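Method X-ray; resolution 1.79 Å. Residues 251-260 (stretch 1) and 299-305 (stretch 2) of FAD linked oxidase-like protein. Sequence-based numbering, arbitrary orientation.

Stretch 1 251-260: KGWGALQEWL
Stretch 2 299-305: PLLALLD

What forms the apolar centre of the contact? Trp259 and Leu300 do, each with its CA-to-CB bond directed toward the other helix. Trp259 (chi1 172°, chi2 81°) offers one face of its indole, and Leu300 (t, p) lays a methyl over it: CD1 of Leu300 stands 3.9 Å from the centroid of the five-membered ring of Trp259, 15° off the normal, a CH-pi contact in which a weakly polarised methyl meets the pi cloud. The closest atoms are Trp259 CD2 and Leu300 CD1, 3.7 Å apart. The same methyl also meets Leu256 (t, p), whose CD1 lies 4.1 Å from Leu300 CD1.

How does the packing continue along the helices? Leu303 (t, p) sets its CD2 3.7 Å from Trp259 CB and 4.1 Å from Ala255 CB. Leu304 (m, t) starts sideways, but its end comes nearer, bringing CD2 to 4.1 Å from Ala255 CB. These carbon-to-carbon contacts are van der Waals in nature.

What backbone arrangement allows this? Residues 251-260 are continuous helix, with i-to-i+4 hydrogen bonds such as Trp259 N to Ala255 O, 2.9 Å. Residues 299-304 are also helical and run nearly antiparallel, at 150°, with axes 10.3 Å apart at closest approach. In register, Gly252 CA lies 6.5 Å from Leu304 CA, and Trp259 CA 7.5 Å from Leu300 CA. The second helix ends as Asp305 turns to positive phi (50/60).

Does the polar edge add any bond? No hydrogen bond crosses between the stretches. Carbonyl oxygens merely touch methyls: Ala255 O lies 3.7 Å from Leu303 CD2, and Gly252 O 3.8 Å from Leu304 CD2. Both oxygens accept helical hydrogen bonds, from Trp259 N and Leu256 N respectively. With methyls as their neighbours here and no hydrogen bond across, the contact, 326 Å² summed over both sides, is held mainly by apolar packing.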

# COMPACT_ATOMS: atom_id res chain seq x y z
N LYS A 251 -11.05 -13.97 23.06
CA LYS A 251 -12.50 -13.85 23.11
C LYS A 251 -12.97 -12.62 22.33
O LYS A 251 -14.01 -12.65 21.64
CB LYS A 251 -12.98 -13.77 24.55
CG LYS A 251 -12.84 -15.08 25.32
CD LYS A 251 -13.04 -14.89 26.81
CE LYS A 251 -14.45 -14.41 27.13
NZ LYS A 251 -14.52 -13.71 28.45
N GLY A 252 -12.18 -11.55 22.42
CA GLY A 252 -12.50 -10.29 21.75
C GLY A 252 -12.40 -10.40 20.25
O GLY A 252 -13.30 -10.02 19.50
N TRP A 253 -11.28 -10.94 19.80
CA TRP A 253 -11.04 -11.12 18.40
C TRP A 253 -11.98 -12.16 17.84
O TRP A 253 -12.47 -12.01 16.73
CB TRP A 253 -9.58 -11.54 18.20
CG TRP A 253 -9.02 -11.44 16.84
CD1 TRP A 253 -9.66 -11.53 15.64
CD2 TRP A 253 -7.63 -11.31 16.54
NE1 TRP A 253 -8.76 -11.43 14.61
CE2 TRP A 253 -7.50 -11.32 15.14
CE3 TRP A 253 -6.48 -11.20 17.33
CZ2 TRP A 253 -6.26 -11.19 14.50
CZ3 TRP A 253 -5.26 -11.09 16.71
CH2 TRP A 253 -5.16 -11.07 15.31
N GLY A 254 -12.24 -13.23 18.61
CA GLY A 254 -13.13 -14.29 18.15
C GLY A 254 -14.50 -13.71 17.86
O GLY A 254 -15.13 -14.03 16.84
N ALA A 255 -14.98 -12.85 18.76
CA ALA A 255 -16.25 -12.18 18.56
C ALA A 255 -16.21 -11.27 17.35
O ALA A 255 -17.15 -11.24 16.57
CB ALA A 255 -16.64 -11.38 19.78
N LEU A 256 -15.13 -10.50 17.24
CA LEU A 256 -15.01 -9.51 16.19
C LEU A 256 -15.02 -10.15 14.80
O LEU A 256 -15.69 -9.67 13.89
CB LEU A 256 -13.74 -8.69 16.38
CG LEU A 256 -13.48 -7.51 15.44
CD1 LEU A 256 -14.51 -6.40 15.64
CD2 LEU A 256 -12.08 -7.00 15.70
N GLN A 257 -14.25 -11.23 14.63
CA GLN A 257 -14.23 -11.89 13.33
C GLN A 257 -15.56 -12.53 12.97
O GLN A 257 -15.96 -12.49 11.80
CB GLN A 257 -13.10 -12.92 13.23
CG GLN A 257 -13.25 -14.18 14.04
CD GLN A 257 -12.01 -15.04 13.96
OE1 GLN A 257 -11.00 -14.64 13.35
NE2 GLN A 257 -12.08 -16.23 14.56
N GLU A 258 -16.23 -13.11 13.95
CA GLU A 258 -17.54 -13.70 13.71
C GLU A 258 -18.54 -12.60 13.30
O GLU A 258 -19.29 -12.76 12.33
CB GLU A 258 -18.00 -14.48 14.96
CG GLU A 258 -19.27 -15.26 14.79
CD GLU A 258 -19.68 -16.01 16.05
OE1 GLU A 258 -18.78 -16.49 16.79
OE2 GLU A 258 -20.91 -16.16 16.28
N TRP A 259 -18.49 -11.46 13.98
CA TRP A 259 -19.33 -10.30 13.63
C TRP A 259 -19.05 -9.85 12.19
O TRP A 259 -19.97 -9.67 11.41
CB TRP A 259 -19.07 -9.17 14.62
CG TRP A 259 -19.68 -7.85 14.32
CD1 TRP A 259 -20.97 -7.46 14.55
CD2 TRP A 259 -19.01 -6.72 13.75
NE1 TRP A 259 -21.14 -6.15 14.15
CE2 TRP A 259 -19.96 -5.68 13.65
CE3 TRP A 259 -17.71 -6.49 13.31
CZ2 TRP A 259 -19.64 -4.42 13.14
CZ3 TRP A 259 -17.38 -5.25 12.79
CH2 TRP A 259 -18.35 -4.22 12.72
N LEU A 260 -17.78 -9.68 11.84
CA LEU A 260 -17.43 -9.19 10.51
C LEU A 260 -17.85 -10.20 9.44
O LEU A 260 -18.47 -9.86 8.44
CB LEU A 260 -15.93 -8.91 10.40
CG LEU A 260 -15.42 -8.31 9.09
CD1 LEU A 260 -16.03 -6.95 8.81
CD2 LEU A 260 -13.91 -8.21 9.13
N PRO A 299 -24.69 -2.67 17.83
CA PRO A 299 -24.58 -4.13 17.94
C PRO A 299 -23.18 -4.64 18.28
O PRO A 299 -23.03 -5.56 19.10
CB PRO A 299 -25.03 -4.61 16.56
CG PRO A 299 -26.01 -3.58 16.13
CD PRO A 299 -25.45 -2.28 16.64
N LEU A 300 -22.15 -4.04 17.67
CA LEU A 300 -20.78 -4.40 18.01
C LEU A 300 -20.43 -4.05 19.46
O LEU A 300 -19.77 -4.84 20.15
CB LEU A 300 -19.78 -3.68 17.09
CG LEU A 300 -18.32 -4.12 17.32
CD1 LEU A 300 -18.20 -5.63 17.21
CD2 LEU A 300 -17.36 -3.41 16.37
N LEU A 301 -20.83 -2.87 19.91
CA LEU A 301 -20.55 -2.44 21.28
C LEU A 301 -21.15 -3.41 22.31
O LEU A 301 -20.50 -3.77 23.29
CB LEU A 301 -21.06 -1.02 21.54
CG LEU A 301 -20.46 0.16 20.76
CD1 LEU A 301 -21.17 1.44 21.20
CD2 LEU A 301 -18.95 0.28 20.95
N ALA A 302 -22.38 -3.85 22.05
CA ALA A 302 -23.06 -4.82 22.91
C ALA A 302 -22.34 -6.17 22.89
O ALA A 302 -22.19 -6.81 23.91
CB ALA A 302 -24.51 -4.98 22.48
N LEU A 303 -21.90 -6.58 21.71
CA LEU A 303 -21.18 -7.83 21.54
C LEU A 303 -19.84 -7.84 22.29
O LEU A 303 -19.52 -8.81 22.97
CB LEU A 303 -20.95 -8.08 20.05
CG LEU A 303 -20.30 -9.40 19.67
CD1 LEU A 303 -21.27 -10.54 19.93
CD2 LEU A 303 -19.88 -9.35 18.20
N LEU A 304 -19.06 -6.77 22.16
CA LEU A 304 -17.78 -6.64 22.84
C LEU A 304 -17.87 -6.08 24.26
O LEU A 304 -16.87 -6.02 24.97
CB LEU A 304 -16.87 -5.71 22.04
CG LEU A 304 -16.54 -6.15 20.62
CD1 LEU A 304 -15.67 -5.09 19.98
CD2 LEU A 304 -15.85 -7.49 20.61
N ASP A 305 -19.06 -5.65 24.65
CA ASP A 305 -19.26 -4.93 25.89
C ASP A 305 -18.25 -3.79 26.01
O ASP A 305 -17.44 -3.75 26.94
CB ASP A 305 -19.16 -5.88 27.09
CG ASP A 305 -19.62 -5.23 28.36
OD1 ASP A 305 -20.42 -4.27 28.30
OD2 ASP A 305 -19.18 -5.68 29.43